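Local atomic coordinates of carbohydrate binding module (Uncultured bacterium, PDB entry 2W3J), a protein that probably binds uronic acid sugars as a family 35 carbohydrate-binding module, a calcium-containing, non-catalytic beta-sandwich domain. Residues T33-W43 with S107-L118. Sequence-based numbering, arbitrary orientation.
Sequences TENAVGASIVW and SIKLVAETADGL. With CA (calcium ion), chain B.
The indole of Trp-43 turns its CE3–CZ3 edge to strand 107-112: Ile-108 O, 3.6 Å from CE3, and Leu-110 CB, 4.0 Å from CZ3, lie at that edge near the ring plane, with Ile-108 CG2 3.9 Å from CE3, while Ile-41 CG2 of its own strand lies over the rim of one face. This is an antiparallel strand pair of the module's beta-sandwich, with Ile-41, Trp-43, Ile-108 and Leu-110 on one sheet face; Ile-41 and Leu-110 touch Ile-121 of the opposing sheet, and Trp-43 touches Ile-124. Backbone bonds join Ile-41 to Leu-110 and Trp-43 to Ile-108 in both directions. On the other face Lys-109, CG anti to the backbone N (chi1 -176°) and extended beyond, runs past Val-42 CG2 until its CE reaches Ser-40 CB at 3.5 Å. Beyond the strands the two segments stay paired as loops beside a calcium ion, bound by Thr-33 O, Asp-32 and four waters. Thr-33 OG1 takes the bent bond from Leu-118 N (3.0 Å, 139°) and meets one calcium-bound water at 2.9 Å. With an alanine here, Leu-118 N would probably lose its acceptor and that water one hold. Leu-118 CB and CG rest against Thr-33 CG2, and its CD1 packs on Ile-41 CD1 at 3.7 Å.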
ATOM      1  N   THR A  33      -1.387   2.558 -10.841  1.00 15.17           N
ATOM      2  CA  THR A  33      -0.761   3.867 -10.994  1.00 15.42           C
ATOM      3  C   THR A  33      -0.299   4.070 -12.426  1.00 17.01           C
ATOM      4  O   THR A  33      -0.130   3.098 -13.177  1.00 16.32           O
ATOM      5  CB  THR A  33       0.526   3.978 -10.132  1.00 16.01           C
ATOM      6  OG1 THR A  33       1.375   2.876 -10.438  1.00 14.99           O
ATOM      7  CG2 THR A  33       0.204   3.905  -8.648  1.00 16.31           C
ATOM      8  N   GLU A  34      -0.050   5.333 -12.780  1.00 18.68           N
ATOM      9  CA  GLU A  34       0.670   5.563 -14.019  0.50 19.87           C
ATOM     10  C   GLU A  34       2.102   5.014 -13.917  1.00 20.42           C
ATOM     11  O   GLU A  34       2.618   4.684 -12.824  1.00 19.68           O
ATOM     12  CB  GLU A  34       0.651   7.047 -14.396  0.50 20.42           C
ATOM     13  CG  GLU A  34       1.737   7.865 -13.738  0.50 21.45           C
ATOM     14  CD  GLU A  34       1.536   8.058 -12.231  0.50 24.50           C
ATOM     15  OE1 GLU A  34       2.378   8.768 -11.616  0.50 25.01           O
ATOM     16  OE2 GLU A  34       0.545   7.515 -11.661  0.50 23.30           O
ATOM     17  N   ASN A  35       2.738   4.857 -15.074  1.00 21.12           N
ATOM     18  CA  ASN A  35       4.084   4.322 -15.099  1.00 22.19           C
ATOM     19  C   ASN A  35       5.066   5.484 -14.939  1.00 22.30           C
ATOM     20  O   ASN A  35       5.538   6.081 -15.927  1.00 22.31           O
ATOM     21  CB  ASN A  35       4.353   3.580 -16.412  1.00 22.32           C
ATOM     22  CG  ASN A  35       3.446   2.402 -16.604  1.00 26.08           C
ATOM     23  OD1 ASN A  35       2.969   1.802 -15.637  1.00 24.26           O
ATOM     24  ND2 ASN A  35       3.182   2.063 -17.860  1.00 27.07           N
ATOM     25  N   ALA A  36       5.359   5.843 -13.694  1.00 21.38           N
ATOM     26  CA  ALA A  36       6.232   6.982 -13.456  1.00 20.08           C
ATOM     27  C   ALA A  36       6.954   6.816 -12.113  1.00 20.08           C
ATOM     28  O   ALA A  36       6.396   6.305 -11.148  1.00 18.48           O
ATOM     29  CB  ALA A  36       5.440   8.284 -13.449  1.00 20.15           C
ATOM     30  N   VAL A  37       8.205   7.268 -12.069  1.00 19.66           N
ATOM     31  CA  VAL A  37       8.914   7.378 -10.810  1.00 19.09           C
ATOM     32  C   VAL A  37       8.139   8.276  -9.899  1.00 18.41           C
ATOM     33  O   VAL A  37       7.606   9.309 -10.330  1.00 18.80           O
ATOM     34  CB  VAL A  37      10.329   7.986 -11.036  1.00 19.89           C
ATOM     35  CG1 VAL A  37      10.972   8.279  -9.691  1.00 19.76           C
ATOM     36  CG2 VAL A  37      11.150   7.005 -11.820  1.00 19.90           C
ATOM     37  N   GLY A  38       8.031   7.878  -8.621  1.00 18.20           N
ATOM     38  CA  GLY A  38       7.320   8.707  -7.657  1.00 18.20           C
ATOM     39  C   GLY A  38       5.804   8.500  -7.583  1.00 19.01           C
ATOM     40  O   GLY A  38       5.135   9.133  -6.784  1.00 18.49           O
ATOM     41  N   ALA A  39       5.239   7.684  -8.480  1.00 17.51           N
ATOM     42  CA  ALA A  39       3.811   7.362  -8.380  1.00 16.46           C
ATOM     43  C   ALA A  39       3.565   6.824  -6.947  1.00 15.28           C
ATOM     44  O   ALA A  39       4.318   5.986  -6.463  1.00 14.93           O
ATOM     45  CB  ALA A  39       3.422   6.312  -9.399  1.00 17.04           C
ATOM     46  N   SER A  40       2.490   7.306  -6.326  1.00 15.87           N
ATOM     47  CA  SER A  40       2.251   7.044  -4.905  0.50 14.95           C
ATOM     48  C   SER A  40       0.829   6.705  -4.520  1.00 15.19           C
ATOM     49  O   SER A  40      -0.127   6.996  -5.240  1.00 16.58           O
ATOM     50  CB  SER A  40       2.653   8.267  -4.076  0.50 14.66           C
ATOM     51  OG  SER A  40       1.831   9.388  -4.360  0.50 13.44           O
ATOM     52  N   ILE A  41       0.705   6.131  -3.322  1.00 15.09           N
ATOM     53  CA  ILE A  41      -0.581   5.929  -2.673  1.00 14.23           C
ATOM     54  C   ILE A  41      -0.365   6.386  -1.231  1.00 14.18           C
ATOM     55  O   ILE A  41       0.723   6.160  -0.665  1.00 15.13           O
ATOM     56  CB  ILE A  41      -0.945   4.462  -2.649  1.00 14.47           C
ATOM     57  CG1 ILE A  41      -1.127   3.946  -4.067  1.00 13.60           C
ATOM     58  CG2 ILE A  41      -2.258   4.291  -1.849  1.00 14.55           C
ATOM     59  CD1 ILE A  41      -1.276   2.373  -4.117  1.00 14.78           C
ATOM     60  N   VAL A  42      -1.377   7.043  -0.662  1.00 14.10           N
ATOM     61  CA  VAL A  42      -1.293   7.562   0.712  1.00 14.04           C
ATOM     62  C   VAL A  42      -2.485   7.081   1.516  1.00 14.38           C
ATOM     63  O   VAL A  42      -3.631   7.155   1.051  1.00 14.73           O
ATOM     64  CB  VAL A  42      -1.313   9.108   0.708  1.00 15.02           C
ATOM     65  CG1 VAL A  42      -1.274   9.655   2.140  1.00 16.21           C
ATOM     66  CG2 VAL A  42      -0.104   9.644  -0.106  1.00 17.30           C
ATOM     67  N   TRP A  43      -2.205   6.628   2.739  1.00 15.60           N
ATOM     68  CA  TRP A  43      -3.227   6.193   3.689  1.00 15.40           C
ATOM     69  C   TRP A  43      -3.063   6.963   5.005  1.00 16.54           C
ATOM     70  O   TRP A  43      -1.991   7.555   5.260  1.00 15.82           O
ATOM     71  CB  TRP A  43      -3.033   4.728   4.025  1.00 14.98           C
ATOM     72  CG  TRP A  43      -3.216   3.740   2.863  1.00 14.80           C
ATOM     73  CD1 TRP A  43      -4.396   3.168   2.448  1.00 16.13           C
ATOM     74  CD2 TRP A  43      -2.183   3.192   2.042  1.00 16.48           C
ATOM     75  NE1 TRP A  43      -4.137   2.268   1.417  1.00 15.27           N
ATOM     76  CE2 TRP A  43      -2.792   2.267   1.158  1.00 14.27           C
ATOM     77  CE3 TRP A  43      -0.791   3.359   1.995  1.00 17.26           C
ATOM     78  CZ2 TRP A  43      -2.064   1.535   0.226  1.00 16.79           C
ATOM     79  CZ3 TRP A  43      -0.061   2.624   1.055  1.00 19.34           C
ATOM     80  CH2 TRP A  43      -0.706   1.731   0.176  1.00 17.08           C
ATOM     81  N   SER A 107       0.696   8.675   8.972  1.00 19.57           N
ATOM     82  CA  SER A 107       0.526   8.578   7.515  1.00 19.43           C
ATOM     83  C   SER A 107       1.407   7.443   7.009  1.00 18.51           C
ATOM     84  O   SER A 107       2.494   7.183   7.543  1.00 18.63           O
ATOM     85  CB  SER A 107       0.895   9.901   6.829  1.00 20.60           C
ATOM     86  OG  SER A 107       2.256  10.197   7.082  1.00 23.45           O
ATOM     87  N   ILE A 108       0.942   6.739   5.962  1.00 17.64           N
ATOM     88  CA  ILE A 108       1.728   5.728   5.327  1.00 17.59           C
ATOM     89  C   ILE A 108       1.643   6.056   3.836  1.00 17.12           C
ATOM     90  O   ILE A 108       0.566   6.353   3.343  1.00 16.62           O
ATOM     91  CB  ILE A 108       1.139   4.317   5.525  1.00 18.15           C
ATOM     92  CG1 ILE A 108       1.111   3.942   7.025  1.00 19.35           C
ATOM     93  CG2 ILE A 108       1.947   3.316   4.728  1.00 17.05           C
ATOM     94  CD1 ILE A 108       0.616   2.488   7.244  1.00 22.70           C
ATOM     95  N   LYS A 109       2.796   6.066   3.166  1.00 17.44           N
ATOM     96  CA  LYS A 109       2.827   6.337   1.736  1.00 17.64           C
ATOM     97  C   LYS A 109       3.680   5.261   1.060  1.00 17.62           C
ATOM     98  O   LYS A 109       4.684   4.775   1.601  1.00 18.24           O
ATOM     99  CB  LYS A 109       3.350   7.773   1.471  1.00 17.32           C
ATOM    100  CG  LYS A 109       3.348   8.229   0.008  1.00 20.37           C
ATOM    101  CD  LYS A 109       3.803   9.738  -0.075  1.00 23.24           C
ATOM    102  CE  LYS A 109       3.568  10.378  -1.483  1.00 24.86           C
ATOM    103  NZ  LYS A 109       3.901  11.879  -1.515  1.00 26.27           N
ATOM    104  N   LEU A 110       3.274   4.860  -0.149  1.00 16.00           N
ATOM    105  CA  LEU A 110       4.084   3.956  -0.898  1.00 15.56           C
ATOM    106  C   LEU A 110       4.456   4.694  -2.187  1.00 15.23           C
ATOM    107  O   LEU A 110       3.568   5.253  -2.855  1.00 14.94           O
ATOM    108  CB  LEU A 110       3.260   2.715  -1.241  1.00 16.19           C
ATOM    109  CG  LEU A 110       3.963   1.562  -1.961  1.00 18.30           C
ATOM    110  CD1 LEU A 110       5.025   0.863  -1.105  1.00 18.88           C
ATOM    111  CD2 LEU A 110       2.901   0.498  -2.353  1.00 17.47           C
ATOM    112  N   VAL A 111       5.747   4.694  -2.517  1.00 14.63           N
ATOM    113  CA  VAL A 111       6.275   5.595  -3.563  1.00 15.06           C
ATOM    114  C   VAL A 111       7.134   4.810  -4.558  1.00 14.40           C
ATOM    115  O   VAL A 111       8.123   4.172  -4.190  1.00 14.64           O
ATOM    116  CB  VAL A 111       7.152   6.733  -2.951  1.00 14.87           C
ATOM    117  CG1 VAL A 111       7.682   7.682  -4.079  1.00 15.05           C
ATOM    118  CG2 VAL A 111       6.338   7.546  -1.920  1.00 14.23           C
ATOM    119  N   ALA A 112       6.762   4.862  -5.838  1.00 15.46           N
ATOM    120  CA  ALA A 112       7.461   4.078  -6.854  1.00 15.99           C
ATOM    121  C   ALA A 112       8.909   4.558  -7.049  1.00 17.44           C
ATOM    122  O   ALA A 112       9.149   5.755  -7.187  1.00 18.44           O
ATOM    123  CB  ALA A 112       6.726   4.207  -8.209  1.00 15.27           C
ATOM    124  N   GLU A 113       9.821   3.607  -7.131  1.00 18.52           N
ATOM    125  CA  GLU A 113      11.225   3.938  -7.344  0.50 20.41           C
ATOM    126  C   GLU A 113      11.647   3.867  -8.794  1.00 21.94           C
ATOM    127  O   GLU A 113      12.769   4.290  -9.136  1.00 23.06           O
ATOM    128  CB  GLU A 113      12.101   3.006  -6.542  0.50 20.65           C
ATOM    129  CG  GLU A 113      11.974   3.267  -5.075  0.50 22.79           C
ATOM    130  CD  GLU A 113      13.165   2.763  -4.326  0.50 25.90           C
ATOM    131  OE1 GLU A 113      14.285   2.993  -4.817  0.50 26.23           O
ATOM    132  OE2 GLU A 113      12.973   2.142  -3.255  0.50 27.11           O
ATOM    133  N   THR A 114      10.762   3.358  -9.652  1.00 21.11           N
ATOM    134  CA  THR A 114      11.121   3.174 -11.066  1.00 21.67           C
ATOM    135  C   THR A 114      10.030   3.641 -11.982  1.00 21.75           C
ATOM    136  O   THR A 114       8.907   3.923 -11.550  1.00 20.38           O
ATOM    137  CB  THR A 114      11.395   1.706 -11.414  1.00 22.97           C
ATOM    138  OG1 THR A 114      10.160   0.969 -11.563  1.00 22.98           O
ATOM    139  CG2 THR A 114      12.232   1.065 -10.352  1.00 23.99           C
ATOM    140  N   ALA A 115      10.350   3.671 -13.280  1.00 21.13           N
ATOM    141  CA  ALA A 115       9.416   4.145 -14.264  1.00 20.88           C
ATOM    142  C   ALA A 115       8.261   3.188 -14.535  1.00 20.53           C
ATOM    143  O   ALA A 115       7.366   3.525 -15.303  1.00 21.82           O
ATOM    144  CB  ALA A 115      10.155   4.478 -15.581  1.00 20.87           C
ATOM    145  N   ASP A 116       8.279   1.994 -13.962  1.00 20.44           N
ATOM    146  CA  ASP A 116       7.128   1.116 -14.093  0.50 19.81           C
ATOM    147  C   ASP A 116       6.038   1.437 -13.079  1.00 19.40           C
ATOM    148  O   ASP A 116       5.005   0.762 -13.049  1.00 19.59           O
ATOM    149  CB  ASP A 116       7.543  -0.344 -13.941  0.50 20.24           C
ATOM    150  CG  ASP A 116       8.211  -0.895 -15.192  0.50 23.30           C
ATOM    151  OD1 ASP A 116       8.264  -0.160 -16.213  0.50 18.92           O
ATOM    152  OD2 ASP A 116       8.661  -2.066 -15.144  0.50 25.62           O
ATOM    153  N   GLY A 117       6.247   2.470 -12.263  1.00 17.85           N
ATOM    154  CA  GLY A 117       5.267   2.817 -11.208  1.00 15.75           C
ATOM    155  C   GLY A 117       5.114   1.744 -10.145  1.00 15.20           C
ATOM    156  O   GLY A 117       6.002   0.905  -9.937  1.00 14.14           O
ATOM    157  N   LEU A 118       3.981   1.773  -9.425  1.00 14.16           N
ATOM    158  CA  LEU A 118       3.706   0.708  -8.471  1.00 13.94           C
ATOM    159  C   LEU A 118       3.115  -0.545  -9.128  1.00 14.25           C
ATOM    160  O   LEU A 118       2.524  -0.477 -10.210  1.00 14.71           O
ATOM    161  CB  LEU A 118       2.723   1.210  -7.406  1.00 14.03           C
ATOM    162  CG  LEU A 118       3.190   2.438  -6.594  1.00 13.29           C
ATOM    163  CD1 LEU A 118       2.103   2.853  -5.582  1.00 15.74           C
ATOM    164  CD2 LEU A 118       4.510   2.046  -5.859  1.00 12.84           C
TER
HETATM  165 CA    CA B1138       0.094   0.652 -13.243  1.00 29.47          CA
HETATM  166  O   HOH W   1      -0.011  -0.099 -10.943  1.00 14.07           O
HETATM  167  O   HOH W   2       2.360   1.217 -12.629  1.00 18.44           O
HETATM  168  O   HOH W   3       0.489   0.808 -15.563  1.00 18.93           O
HETATM  169  O   HOH W   4      -0.151  -1.853 -13.583  1.00 20.56           O